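Local coordinates for hypothetical protein PH1320 (Pyrococcus horikoshii, PDB 2E87), which binds GDP and is probably a GTP-binding protein of the Obg type, related to the nucleolar GTP-binding protein NOG1, with its precise cellular role unknown, at residues V171-P176 / L224-P228; Q208-G212 / K327-I331; I250-P256 / F283-K289. All coordinates share one frame; numbering follows the deposited sequence.

Contact 1: residues V171-P176 / L224-P228; sequences VIAGHP and LLDRP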
loop_
_atom_site.group_PDB
_atom_site.type_symbol
_atom_site.label_atom_id
_atom_site.label_comp_id
_atom_site.label_asym_id
_atom_site.label_seq_id
_atom_site.Cartn_x
_atom_site.Cartn_y
_atom_site.Cartn_z
ATOM N N VAL A 171 9.230 -16.178 2.875
ATOM C CA VAL A 171 10.174 -15.064 2.962
ATOM C C VAL A 171 11.567 -15.629 3.257
ATOM O O VAL A 171 11.779 -16.251 4.296
ATOM C CB VAL A 171 9.753 -14.073 4.094
ATOM C CG1 VAL A 171 10.745 -12.955 4.214
ATOM C CG2 VAL A 171 8.365 -13.506 3.805
ATOM N N ILE A 172 12.503 -15.411 2.332
ATOM C CA ILE A 172 13.873 -15.895 2.464
ATOM C C ILE A 172 14.804 -14.836 3.080
ATOM O O ILE A 172 14.961 -13.747 2.532
ATOM C CB ILE A 172 14.426 -16.349 1.081
ATOM C CG1 ILE A 172 13.526 -17.432 0.496
ATOM C CG2 ILE A 172 15.855 -16.895 1.224
ATOM C CD1 ILE A 172 13.844 -17.773 -0.970
ATOM N N ALA A 173 15.411 -15.181 4.220
ATOM C CA ALA A 173 16.309 -14.274 4.951
ATOM C C ALA A 173 17.760 -14.789 5.063
ATOM O O ALA A 173 18.066 -15.937 4.720
ATOM C CB ALA A 173 15.747 -14.019 6.350
ATOM N N GLY A 174 18.645 -13.924 5.545
ATOM C CA GLY A 174 20.034 -14.296 5.708
ATOM C C GLY A 174 20.931 -13.184 5.210
ATOM O O GLY A 174 20.479 -12.313 4.465
ATOM N N HIS A 175 22.202 -13.221 5.616
ATOM C CA HIS A 175 23.181 -12.216 5.217
ATOM C C HIS A 175 23.339 -12.117 3.707
ATOM O O HIS A 175 22.858 -12.962 2.945
ATOM C CB HIS A 175 24.562 -12.533 5.815
ATOM C CG HIS A 175 24.767 -12.001 7.194
ATOM N ND1 HIS A 175 24.660 -12.790 8.318
ATOM C CD2 HIS A 175 25.060 -10.752 7.632
ATOM C CE1 HIS A 175 24.881 -12.051 9.392
ATOM N NE2 HIS A 175 25.126 -10.810 9.003
ATOM N N PRO A 176 24.041 -11.079 3.253
ATOM C CA PRO A 176 24.236 -10.925 1.816
ATOM C C PRO A 176 25.128 -12.043 1.322
ATOM O O PRO A 176 26.015 -12.505 2.044
ATOM C CB PRO A 176 24.916 -9.560 1.708
ATOM C CG PRO A 176 24.438 -8.835 2.968
ATOM C CD PRO A 176 24.569 -9.919 3.986
ATOM N N LEU A 224 16.771 -5.914 3.663
ATOM C CA LEU A 224 15.743 -5.931 4.694
ATOM C C LEU A 224 16.045 -6.904 5.849
ATOM O O LEU A 224 16.081 -6.509 7.021
ATOM C CB LEU A 224 14.385 -6.274 4.054
ATOM C CG LEU A 224 13.883 -5.371 2.898
ATOM C CD1 LEU A 224 12.575 -5.920 2.319
ATOM C CD2 LEU A 224 13.668 -3.924 3.388
ATOM N N LEU A 225 16.263 -8.176 5.529
ATOM C CA LEU A 225 16.537 -9.150 6.569
ATOM C C LEU A 225 17.925 -9.737 6.420
ATOM O O LEU A 225 18.159 -10.901 6.746
ATOM C CB LEU A 225 15.479 -10.256 6.547
ATOM C CG LEU A 225 14.091 -9.797 6.997
ATOM C CD1 LEU A 225 13.119 -10.947 6.897
ATOM C CD2 LEU A 225 14.153 -9.285 8.438
ATOM N N ASP A 226 18.847 -8.902 5.944
ATOM C CA ASP A 226 20.228 -9.310 5.726
ATOM C C ASP A 226 21.189 -8.471 6.557
ATOM O O ASP A 226 22.382 -8.396 6.259
ATOM C CB ASP A 226 20.587 -9.174 4.243
ATOM C CG ASP A 226 20.500 -7.751 3.757
ATOM O OD1 ASP A 226 20.825 -7.496 2.574
ATOM O OD2 ASP A 226 20.104 -6.891 4.563
ATOM N N ARG A 227 20.661 -7.832 7.593
ATOM C CA ARG A 227 21.475 -7.009 8.475
ATOM C C ARG A 227 20.730 -6.695 9.764
ATOM O O ARG A 227 19.506 -6.736 9.809
ATOM C CB ARG A 227 21.872 -5.721 7.773
ATOM C CG ARG A 227 20.725 -4.807 7.476
ATOM C CD ARG A 227 21.080 -3.917 6.316
ATOM N NE ARG A 227 21.431 -4.722 5.149
ATOM C CZ ARG A 227 21.677 -4.224 3.943
ATOM N NH1 ARG A 227 21.608 -2.912 3.734
ATOM N NH2 ARG A 227 21.991 -5.040 2.943
ATOM N N PRO A 228 21.471 -6.392 10.842
ATOM C CA PRO A 228 20.873 -6.073 12.139
ATOM C C PRO A 228 19.710 -5.095 11.990
ATOM O O PRO A 228 19.861 -4.034 11.387
ATOM C CB PRO A 228 22.044 -5.465 12.906
ATOM C CG PRO A 228 23.197 -6.214 12.380
ATOM C CD PRO A 228 22.932 -6.214 10.892
#
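The imidazole of His175 meets Asp226 through CD2, 3.8 Å from the backbone O of that residue, which approaches the ring obliquely; the neighbouring Pro176 CD sits at the ring edge in its plane, and Phe262 stacks on the ring from outside the two segments. The Asp226 side chain runs across that of Pro176 at about a right angle, bringing OD1 to 3.9 Å from Pro176 CG; a chi1 of 62° sets its carboxylate there. The group is gripped from its own segment: Arg227 NH2 bonds to OD1 from 36° above the carboxylate plane, while NE reaches OD2 in a salt bridge whose hydrogen bond is weak. OD1 also accepts the N-H of Gly223. An alanine in place of Asp226 would probably leave Arg227 without its mate and Gly223 N without its acceptor. Here strand 169-173 leads into the P-loop, whose Gly179, Lys180 and Ser181 bind GDP, and 224-228 directly follows the Asp-x-x-Gly motif ending at Gly223, in the switch II region of G domains. One backbone bond ties the two, Gly174 N to Leu225 O at 3.3 Å, nearly straight at 165°, while Gly174 O receives a CA-H contact from Asp226 and a hydrogen bond from Lys180 NZ. Gly174 has backbone angles at which a CB would jam against the preceding carbonyl O. Towards the start of the strand segment the packing is apolar: Leu225 CB lies 3.8 Å from Ala173 CB, and Leu225 CD1 reaches Val171 CG1 at 4.1 Å.

Contact 2: residues Q208-G212 / K327-I331; sequences QFEDG and KEEII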
loop_
_atom_site.group_PDB
_atom_site.type_symbol
_atom_site.label_atom_id
_atom_site.label_comp_id
_atom_site.label_asym_id
_atom_site.label_seq_id
_atom_site.Cartn_x
_atom_site.Cartn_y
_atom_site.Cartn_z
ATOM N N GLN A 208 7.131 -17.509 -7.840
ATOM C CA GLN A 208 5.998 -18.365 -7.563
ATOM C C GLN A 208 6.266 -19.764 -8.062
ATOM O O GLN A 208 6.922 -19.952 -9.077
ATOM C CB GLN A 208 4.751 -17.848 -8.292
ATOM C CG GLN A 208 3.773 -17.032 -7.468
ATOM C CD GLN A 208 2.452 -16.801 -8.211
ATOM O OE1 GLN A 208 1.883 -17.727 -8.810
ATOM N NE2 GLN A 208 1.954 -15.564 -8.166
ATOM N N PHE A 209 5.780 -20.752 -7.331
ATOM C CA PHE A 209 5.893 -22.111 -7.809
ATOM C C PHE A 209 4.544 -22.750 -7.525
ATOM O O PHE A 209 3.913 -22.479 -6.505
ATOM C CB PHE A 209 7.078 -22.855 -7.176
ATOM C CG PHE A 209 6.844 -23.354 -5.801
ATOM C CD1 PHE A 209 6.090 -24.492 -5.583
ATOM C CD2 PHE A 209 7.456 -22.739 -4.723
ATOM C CE1 PHE A 209 5.953 -25.013 -4.313
ATOM C CE2 PHE A 209 7.324 -23.254 -3.448
ATOM C CZ PHE A 209 6.570 -24.397 -3.245
ATOM N N GLU A 210 4.081 -23.556 -8.468
ATOM C CA GLU A 210 2.788 -24.181 -8.333
ATOM C C GLU A 210 2.886 -25.648 -7.956
ATOM O O GLU A 210 3.768 -26.358 -8.419
ATOM C CB GLU A 210 2.030 -24.010 -9.653
ATOM C CG GLU A 210 0.567 -24.457 -9.639
ATOM C CD GLU A 210 -0.190 -24.031 -10.900
ATOM O OE1 GLU A 210 0.243 -24.388 -12.022
ATOM O OE2 GLU A 210 -1.225 -23.337 -10.769
ATOM N N ASP A 211 2.008 -26.086 -7.067
ATOM C CA ASP A 211 1.952 -27.484 -6.684
ATOM C C ASP A 211 0.478 -27.846 -6.744
ATOM O O ASP A 211 -0.328 -27.330 -5.969
ATOM C CB ASP A 211 2.471 -27.731 -5.274
ATOM C CG ASP A 211 2.455 -29.202 -4.921
ATOM O OD1 ASP A 211 3.114 -29.976 -5.651
ATOM O OD2 ASP A 211 1.777 -29.587 -3.940
ATOM N N GLY A 212 0.135 -28.755 -7.652
ATOM C CA GLY A 212 -1.258 -29.112 -7.820
ATOM C C GLY A 212 -1.837 -27.874 -8.483
ATOM O O GLY A 212 -1.317 -27.419 -9.506
ATOM N N LYS A 327 11.341 -27.554 -1.163
ATOM C CA LYS A 327 10.046 -27.395 -1.812
ATOM C C LYS A 327 9.049 -28.284 -1.083
ATOM O O LYS A 327 7.941 -27.865 -0.748
ATOM C CB LYS A 327 10.151 -27.824 -3.273
ATOM C CG LYS A 327 9.193 -27.142 -4.210
ATOM C CD LYS A 327 9.288 -27.750 -5.595
ATOM C CE LYS A 327 8.684 -26.848 -6.658
ATOM N NZ LYS A 327 9.588 -25.700 -6.956
ATOM N N GLU A 328 9.464 -29.518 -0.835
ATOM C CA GLU A 328 8.623 -30.481 -0.143
ATOM C C GLU A 328 8.194 -29.905 1.192
ATOM O O GLU A 328 7.011 -29.885 1.522
ATOM C CB GLU A 328 9.390 -31.781 0.124
ATOM C CG GLU A 328 9.475 -32.790 -1.021
ATOM C CD GLU A 328 10.391 -33.978 -0.677
ATOM O OE1 GLU A 328 10.226 -34.581 0.415
ATOM O OE2 GLU A 328 11.275 -34.308 -1.503
ATOM N N GLU A 329 9.175 -29.447 1.962
ATOM C CA GLU A 329 8.908 -28.899 3.284
ATOM C C GLU A 329 8.033 -27.638 3.232
ATOM O O GLU A 329 7.245 -27.393 4.153
ATOM C CB GLU A 329 10.232 -28.615 4.003
ATOM C CG GLU A 329 10.086 -28.167 5.447
ATOM C CD GLU A 329 9.276 -29.141 6.284
ATOM O OE1 GLU A 329 9.534 -30.364 6.191
ATOM O OE2 GLU A 329 8.389 -28.687 7.041
ATOM N N ILE A 330 8.170 -26.848 2.165
ATOM C CA ILE A 330 7.371 -25.628 2.010
ATOM C C ILE A 330 5.923 -26.048 1.875
ATOM O O ILE A 330 5.048 -25.554 2.580
ATOM C CB ILE A 330 7.763 -24.848 0.741
ATOM C CG1 ILE A 330 9.136 -24.214 0.936
ATOM C CG2 ILE A 330 6.689 -23.822 0.394
ATOM C CD1 ILE A 330 9.641 -23.479 -0.294
ATOM N N ILE A 331 5.695 -26.980 0.957
ATOM C CA ILE A 331 4.372 -27.508 0.685
ATOM C C ILE A 331 3.720 -28.111 1.914
ATOM O O ILE A 331 2.543 -27.880 2.170
ATOM C CB ILE A 331 4.440 -28.570 -0.410
ATOM C CG1 ILE A 331 4.867 -27.913 -1.724
ATOM C CG2 ILE A 331 3.092 -29.257 -0.538
ATOM C CD1 ILE A 331 5.554 -28.830 -2.680
#
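Phe209, on strand 204-211, packs against helix 323-350, which lies across the central sheet of the P-loop G domain; the short segments here run at 73° to one another, their axes 10.7 Å apart, and side chains alone bridge the gap. Over one face of the Phe209 ring comes the lysine. Lys327 and Phe209 slide past each other in opposite directions, the aliphatic part lying on the ring with CG 4.1 Å from its centroid in a CH-pi contact. The chain stays extended until chi4 (75°), where it bends and brings NZ back over the same ring, 4.2 Å from the centroid, as a cation-pi interaction. Apolar contacts take the ring edge instead: Ile330 CG2 is 3.7 Å from Phe209 CZ, and Ile331 CG1 approaches CE1, both near the ring plane. Three residues of one helix turn thus hold the ring by a face and part of its rim, while Tyr216 of the adjacent strand 214-220 also meets it, the two ring planes about 20° apart. The last kind of contact sets a carboxylate against a hydrocarbon. Asp211, two residues further along the strand and with its CB on the same side as that of Phe209, crosses Ile331 at about a right angle; a long, weak ion pair links it to Arg335. Its OD2 lies 3.7 Å from Ile331 CG2, and Ile331 CD1 lies 3.8 Å from Asp211 CG.

Contact 3: residues I250-P256 / F283-K289; sequences IIYIFDP and FLVVINK. With GDP (guanosine-5'-diphosphate), chain F.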
loop_
_atom_site.group_PDB
_atom_site.type_symbol
_atom_site.label_atom_id
_atom_site.label_comp_id
_atom_site.label_asym_id
_atom_site.label_seq_id
_atom_site.Cartn_x
_atom_site.Cartn_y
_atom_site.Cartn_z
ATOM N N ILE A 250 9.143 -18.353 7.086
ATOM C CA ILE A 250 10.429 -17.742 6.889
ATOM C C ILE A 250 11.507 -18.796 6.741
ATOM O O ILE A 250 11.639 -19.670 7.592
ATOM C CB ILE A 250 10.784 -16.829 8.076
ATOM C CG1 ILE A 250 9.944 -15.546 8.007
ATOM C CG2 ILE A 250 12.260 -16.519 8.064
ATOM C CD1 ILE A 250 10.260 -14.558 9.097
ATOM N N ILE A 251 12.242 -18.729 5.636
ATOM C CA ILE A 251 13.357 -19.638 5.380
ATOM C C ILE A 251 14.619 -18.851 5.704
ATOM O O ILE A 251 14.869 -17.801 5.120
ATOM C CB ILE A 251 13.462 -20.083 3.907
ATOM C CG1 ILE A 251 12.366 -21.093 3.562
ATOM C CG2 ILE A 251 14.811 -20.744 3.674
ATOM C CD1 ILE A 251 12.336 -21.479 2.090
ATOM N N TYR A 252 15.406 -19.346 6.645
ATOM C CA TYR A 252 16.627 -18.655 7.017
ATOM C C TYR A 252 17.820 -19.457 6.529
ATOM O O TYR A 252 18.016 -20.601 6.945
ATOM C CB TYR A 252 16.727 -18.490 8.529
ATOM C CG TYR A 252 17.745 -17.454 8.894
ATOM C CD1 TYR A 252 17.365 -16.130 9.084
ATOM C CD2 TYR A 252 19.105 -17.768 8.941
ATOM C CE1 TYR A 252 18.313 -15.131 9.299
ATOM C CE2 TYR A 252 20.056 -16.780 9.159
ATOM C CZ TYR A 252 19.650 -15.459 9.337
ATOM O OH TYR A 252 20.568 -14.458 9.546
ATOM N N ILE A 253 18.613 -18.849 5.654
ATOM C CA ILE A 253 19.778 -19.516 5.109
ATOM C C ILE A 253 21.086 -19.128 5.798
ATOM O O ILE A 253 21.397 -17.943 5.931
ATOM C CB ILE A 253 19.966 -19.207 3.613
ATOM C CG1 ILE A 253 18.694 -19.538 2.824
ATOM C CG2 ILE A 253 21.148 -20.000 3.083
ATOM C CD1 ILE A 253 18.791 -19.215 1.337
ATOM N N PHE A 254 21.831 -20.144 6.228
ATOM C CA PHE A 254 23.153 -19.984 6.839
ATOM C C PHE A 254 24.158 -20.430 5.770
ATOM O O PHE A 254 23.842 -21.291 4.951
ATOM C CB PHE A 254 23.355 -20.921 8.035
ATOM C CG PHE A 254 22.696 -20.472 9.302
ATOM C CD1 PHE A 254 21.483 -21.024 9.702
ATOM C CD2 PHE A 254 23.308 -19.526 10.120
ATOM C CE1 PHE A 254 20.895 -20.645 10.901
ATOM C CE2 PHE A 254 22.734 -19.140 11.316
ATOM C CZ PHE A 254 21.525 -19.699 11.711
ATOM N N ASP A 255 25.357 -19.851 5.786
ATOM C CA ASP A 255 26.426 -20.232 4.860
ATOM C C ASP A 255 27.617 -20.657 5.721
ATOM O O ASP A 255 28.470 -19.844 6.067
ATOM C CB ASP A 255 26.830 -19.059 3.953
ATOM C CG ASP A 255 28.090 -19.361 3.132
ATOM O OD1 ASP A 255 28.510 -20.541 3.102
ATOM O OD2 ASP A 255 28.660 -18.428 2.515
ATOM N N PRO A 256 27.687 -21.942 6.075
ATOM C CA PRO A 256 28.778 -22.466 6.910
ATOM C C PRO A 256 30.189 -22.268 6.362
ATOM O O PRO A 256 31.153 -22.319 7.111
ATOM C CB PRO A 256 28.426 -23.946 7.052
ATOM C CG PRO A 256 26.954 -23.976 6.872
ATOM C CD PRO A 256 26.733 -23.010 5.742
ATOM N N PHE A 283 9.524 -21.082 11.075
ATOM C CA PHE A 283 10.845 -20.975 10.445
ATOM C C PHE A 283 11.332 -22.320 9.897
ATOM O O PHE A 283 11.028 -23.393 10.428
ATOM C CB PHE A 283 11.900 -20.464 11.433
ATOM C CG PHE A 283 11.954 -18.967 11.571
ATOM C CD1 PHE A 283 10.920 -18.267 12.184
ATOM C CD2 PHE A 283 13.061 -18.263 11.120
ATOM C CE1 PHE A 283 10.989 -16.876 12.351
ATOM C CE2 PHE A 283 13.144 -16.882 11.276
ATOM C CZ PHE A 283 12.104 -16.183 11.896
ATOM N N LEU A 284 12.088 -22.231 8.810
ATOM C CA LEU A 284 12.677 -23.381 8.150
ATOM C C LEU A 284 14.126 -22.980 7.923
ATOM O O LEU A 284 14.424 -22.116 7.095
ATOM C CB LEU A 284 12.000 -23.645 6.808
ATOM C CG LEU A 284 12.679 -24.739 5.971
ATOM C CD1 LEU A 284 12.652 -26.064 6.737
ATOM C CD2 LEU A 284 11.973 -24.879 4.626
ATOM N N VAL A 285 15.022 -23.581 8.691
ATOM C CA VAL A 285 16.439 -23.286 8.574
ATOM C C VAL A 285 17.078 -24.150 7.494
ATOM O O VAL A 285 16.898 -25.369 7.450
ATOM C CB VAL A 285 17.166 -23.552 9.894
ATOM C CG1 VAL A 285 18.630 -23.220 9.737
ATOM C CG2 VAL A 285 16.527 -22.738 11.021
ATOM N N VAL A 286 17.814 -23.506 6.607
ATOM C CA VAL A 286 18.493 -24.197 5.541
ATOM C C VAL A 286 19.985 -23.908 5.688
ATOM O O VAL A 286 20.381 -22.761 5.931
ATOM C CB VAL A 286 17.992 -23.695 4.161
ATOM C CG1 VAL A 286 19.027 -23.967 3.101
ATOM C CG2 VAL A 286 16.687 -24.400 3.782
ATOM N N ILE A 287 20.806 -24.947 5.570
ATOM C CA ILE A 287 22.263 -24.803 5.645
ATOM C C ILE A 287 22.767 -24.959 4.205
ATOM O O ILE A 287 22.858 -26.074 3.681
ATOM C CB ILE A 287 22.870 -25.890 6.549
ATOM C CG1 ILE A 287 22.251 -25.788 7.937
ATOM C CG2 ILE A 287 24.367 -25.732 6.635
ATOM C CD1 ILE A 287 22.905 -26.675 8.978
ATOM N N ASN A 288 23.078 -23.831 3.571
ATOM C CA ASN A 288 23.509 -23.799 2.173
ATOM C C ASN A 288 24.999 -23.987 1.956
ATOM O O ASN A 288 25.755 -24.132 2.908
ATOM C CB ASN A 288 23.059 -22.478 1.544
ATOM C CG ASN A 288 23.017 -22.527 0.022
ATOM O OD1 ASN A 288 22.600 -23.524 -0.578
ATOM N ND2 ASN A 288 23.422 -21.434 -0.608
ATOM N N LYS A 289 25.415 -23.976 0.692
ATOM C CA LYS A 289 26.824 -24.170 0.338
ATOM C C LYS A 289 27.420 -25.485 0.886
ATOM O O LYS A 289 28.599 -25.529 1.226
ATOM C CB LYS A 289 27.688 -22.997 0.845
ATOM C CG LYS A 289 27.793 -21.787 -0.074
ATOM C CD LYS A 289 26.699 -20.782 0.186
ATOM C CE LYS A 289 26.900 -19.531 -0.666
ATOM N NZ LYS A 289 28.059 -18.706 -0.224
HETATM P PB GDP F . 21.995 -13.512 -1.795
HETATM O O1B GDP F . 22.803 -12.227 -1.782
HETATM O O2B GDP F . 21.773 -14.097 -0.303
HETATM O O3B GDP F . 20.827 -13.611 -2.780
HETATM O O3A GDP F . 23.043 -14.553 -2.394
HETATM P PA GDP F . 23.123 -15.188 -3.879
HETATM O O1A GDP F . 21.895 -15.965 -4.204
HETATM O O2A GDP F . 23.341 -13.990 -4.947
HETATM O "O5'" GDP F . 24.386 -16.182 -3.872
HETATM C "C5'" GDP F . 25.573 -15.412 -3.596
HETATM C "C4'" GDP F . 26.798 -16.098 -4.229
HETATM O "O4'" GDP F . 26.911 -17.479 -3.717
HETATM C "C3'" GDP F . 26.721 -16.279 -5.746
HETATM O "O3'" GDP F . 27.746 -16.015 -6.708
HETATM C "C2'" GDP F . 25.978 -17.622 -5.887
HETATM O "O2'" GDP F . 26.357 -18.197 -7.153
HETATM C "C1'" GDP F . 26.750 -18.414 -4.853
HETATM N N9 GDP F . 26.025 -19.606 -4.387
HETATM C C8 GDP F . 24.681 -19.727 -4.149
HETATM N N7 GDP F . 24.401 -20.938 -3.744
HETATM C C5 GDP F . 25.542 -21.668 -3.693
HETATM C C6 GDP F . 25.863 -23.026 -3.337
HETATM O O6 GDP F . 24.988 -23.808 -2.978
HETATM N N1 GDP F . 27.179 -23.423 -3.407
HETATM C C2 GDP F . 28.172 -22.538 -3.813
HETATM N N2 GDP F . 29.472 -22.962 -3.874
HETATM N N3 GDP F . 27.885 -21.288 -4.148
HETATM C C4 GDP F . 26.602 -20.816 -4.103
#
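Lys289, at the end of its segment, has a positive phi (56°), and its side chain, bent at chi2 and chi4, brings NZ to Asp255 OD2 in a salt bridge of 2.8 Å while its CE lies 3.7 Å from O4' of the GDP ribose. The ammonium meets the carboxylate from well above its plane, 67° out of it. Asp255 is shared further, OD2 accepting Cys260 N and OD1 the hydroxyl of Ser257. These residues follow the C-terminal ends of two parallel neighbours of the G-domain sheet, strands 249-254 and 283-287, joined through helix 264-277 in a beta-alpha-beta crossover. Five backbone bonds lace them together, from Leu284 N to Ile250 O through to Asn288 N to Phe254 O. On the face carrying Ile251, Ile253, Leu284 and Val286, aliphatic chains pack beside one another; helix 323-350 packs on Ile251 and Val286 through Val326, and on Ile251 also through Ile330. The other face is more aromatic: Ile250 CB stands over the centre of the Phe283 ring, 3.9 Å from its centroid, and Val285 CG1 meets the edge of Phe254 in its plane, 3.6 Å from CD1. Asn288 and Lys289 belong to the Asn-Lys-x-Asp guanine motif that Asp291 completes. Asn288 is held by both amide atoms, OD1 taking Ala317 N and ND2 giving to Val178 O. Its ND2 also stands 3.3 Å from N7 of the guanine.

How the contacts relate
Contacts 1 and 3 are buried and share the sheet, where strands 169-173 and 249-254 are neighbours: Ala173 N lies 2.8 Å from Ile251 O, probably a hydrogen bond. Both open onto the nucleotide, contact 1 where the P-loop begins and contact 3 at the guanine, and both combine an apolar body with charged or polar ends. Contact 2, only partly buried, sits about 17 Å from contact 3 between centres and has no hydrogen bond across it, relying on an aromatic ring, a lysine and two isoleucines. Helix 323-350 ties it to contact 3, Ile330 CD1 packing 4.1 Å from Ile251 CD1, whereas contacts 1 and 2 do not touch.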